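Long-range contact in alginate lyase AlgAT5 (Defluviitalea, PDB 5ZQI), which probably cleaves alginate by beta-elimination, as a polysaccharide lyase of family 7 with a beta-sandwich fold: residues A[106-111]-A[243-248]. Residues are numbered along the deposited sequence; the frame is centred on the assembly and turned at random.
Sequences AHCGGD and TQSNTS
Ala106, next to last in strand 102-107, and Thr243, the last residue of strand 241-243, lie with their CA atoms 6.1 Å apart, and the two backbones draw closer to 4.3 Å between the CA atoms of Cys108 and Asn246. The hydroxyl of Thr243 joins the strand ends: OG1 donates to Ala106 O at 2.8 Å. The donor stands 30° out of the carbonyl plane and also rests on the Ala106 methyl. In Thr243, OG1 lies beside the backbone N and anti to the carbonyl carbon (chi1 -59°), which puts CG2 anti to N and turns the hydroxyl to Ala106 and the methyl to the sulfur of Cys108. A valine in its place would probably leave Ala106 O without this donor and the two strand ends less firmly tied. Cys108 is buried, and its SG packs against Ser245 CB at 3.8 Å. The Ser245 hydroxyl is held by Asp251. Farther along, Cys108 O meets Asn246 CA in a CA-H...O contact of 3.5 Å. A water bridges the same carbonyl to the backbone of Thr247, giving a proton to Cys108 O and accepting one from Thr247 N at 3.0 Å. The Asn246 amide turns to its own loop, where OD1 takes a 2.6 Å hydrogen bond from Ser248 OG, while ND2 bonds to Ser117 O. Through Cys108, the type I turn from His107 to Gly110 packs on the loop leading to strand 256-269. Strand 102-107 belongs to one sheet and strand 241-243 to the other, so the contact joins the two sheets at one end of the PL7 beta-sandwich.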
loop_
_atom_site.group_PDB
_atom_site.type_symbol
_atom_site.label_atom_id
_atom_site.label_comp_id
_atom_site.label_asym_id
_atom_site.label_seq_id
_atom_site.Cartn_x
_atom_site.Cartn_y
_atom_site.Cartn_z
ATOM N N ALA A 106 -8.015 -7.834 -0.145
ATOM C CA ALA A 106 -9.249 -7.059 -0.248
ATOM C C ALA A 106 -10.048 -7.567 -1.436
ATOM O O ALA A 106 -9.573 -7.526 -2.575
ATOM C CB ALA A 106 -8.961 -5.555 -0.363
ATOM N N HIS A 107 -11.247 -8.052 -1.146
ATOM C CA HIS A 107 -12.132 -8.607 -2.163
ATOM C C HIS A 107 -13.009 -7.538 -2.796
ATOM O O HIS A 107 -13.314 -6.519 -2.187
ATOM C CB HIS A 107 -13.006 -9.712 -1.561
ATOM C CG HIS A 107 -13.859 -9.259 -0.414
ATOM N ND1 HIS A 107 -13.353 -8.567 0.669
ATOM C CD2 HIS A 107 -15.188 -9.386 -0.197
ATOM C CE1 HIS A 107 -14.343 -8.292 1.504
ATOM N NE2 HIS A 107 -15.461 -8.790 1.008
ATOM N N CYS A 108 -13.439 -7.809 -4.033
ATOM C CA CYS A 108 -14.148 -6.804 -4.829
ATOM C C CYS A 108 -15.496 -6.446 -4.242
ATOM O O CYS A 108 -16.021 -5.359 -4.522
ATOM C CB CYS A 108 -14.282 -7.297 -6.276
ATOM S SG CYS A 108 -12.692 -7.444 -7.145
ATOM N N GLY A 109 -16.075 -7.324 -3.442
ATOM C CA GLY A 109 -17.312 -7.041 -2.753
ATOM C C GLY A 109 -17.149 -6.356 -1.422
ATOM O O GLY A 109 -18.144 -6.121 -0.731
ATOM N N GLY A 110 -15.932 -5.972 -1.064
ATOM C CA GLY A 110 -15.701 -5.405 0.249
ATOM C C GLY A 110 -16.293 -4.019 0.436
ATOM O O GLY A 110 -16.613 -3.298 -0.508
ATOM N N ASP A 111 -16.416 -3.642 1.708
ATOM C CA ASP A 111 -16.810 -2.288 2.071
ATOM C C ASP A 111 -15.699 -1.315 1.711
ATOM O O ASP A 111 -14.515 -1.682 1.650
ATOM C CB ASP A 111 -17.134 -2.205 3.563
ATOM C CG ASP A 111 -18.323 -3.045 3.946
ATOM O OD1 ASP A 111 -19.161 -3.355 3.071
ATOM O OD2 ASP A 111 -18.439 -3.384 5.141
ATOM N N THR A 243 -7.488 -2.743 -3.801
ATOM C CA THR A 243 -7.972 -3.453 -4.987
ATOM C C THR A 243 -8.768 -2.523 -5.887
ATOM O O THR A 243 -9.825 -2.034 -5.487
ATOM C CB THR A 243 -8.818 -4.642 -4.560
ATOM O OG1 THR A 243 -7.997 -5.495 -3.732
ATOM C CG2 THR A 243 -9.290 -5.441 -5.766
ATOM N N GLN A 244 -8.304 -2.305 -7.124
ATOM C CA GLN A 244 -8.963 -1.333 -8.010
ATOM C C GLN A 244 -10.049 -2.001 -8.849
ATOM O O GLN A 244 -10.096 -1.873 -10.068
ATOM C CB GLN A 244 -7.959 -0.624 -8.909
ATOM C CG GLN A 244 -6.753 -0.085 -8.193
ATOM C CD GLN A 244 -7.077 1.076 -7.315
ATOM O OE1 GLN A 244 -7.374 2.156 -7.818
ATOM N NE2 GLN A 244 -7.006 0.879 -6.007
ATOM N N SER A 245 -10.940 -2.718 -8.190
ATOM C CA SER A 245 -12.116 -3.256 -8.855
ATOM C C SER A 245 -13.242 -3.387 -7.849
ATOM O O SER A 245 -13.044 -3.252 -6.642
ATOM C CB SER A 245 -11.808 -4.588 -9.535
ATOM O OG SER A 245 -12.913 -4.893 -10.363
ATOM N N ASN A 246 -14.436 -3.616 -8.370
ATOM C CA ASN A 246 -15.653 -3.821 -7.590
ATOM C C ASN A 246 -16.665 -4.487 -8.519
ATOM O O ASN A 246 -16.366 -4.787 -9.681
ATOM C CB ASN A 246 -16.114 -2.488 -6.996
ATOM C CG ASN A 246 -16.424 -1.441 -8.065
ATOM O OD1 ASN A 246 -17.024 -1.755 -9.076
ATOM N ND2 ASN A 246 -15.987 -0.209 -7.845
ATOM N N THR A 247 -17.855 -4.774 -7.998
ATOM C CA THR A 247 -18.807 -5.530 -8.808
ATOM C C THR A 247 -19.327 -4.735 -10.009
ATOM O O THR A 247 -19.752 -5.352 -10.990
ATOM C CB THR A 247 -20.004 -6.029 -7.986
ATOM O OG1 THR A 247 -20.732 -4.915 -7.450
ATOM C CG2 THR A 247 -19.547 -6.957 -6.875
ATOM N N SER A 248 -19.288 -3.388 -9.965
ATOM C CA SER A 248 -19.721 -2.582 -11.105
ATOM C C SER A 248 -18.801 -2.750 -12.308
ATOM O O SER A 248 -19.220 -2.466 -13.443
ATOM C CB SER A 248 -19.809 -1.094 -10.745
ATOM O OG SER A 248 -18.542 -0.449 -10.777
HETATM O O HOH W 1 -18.777 -3.968 -5.302
#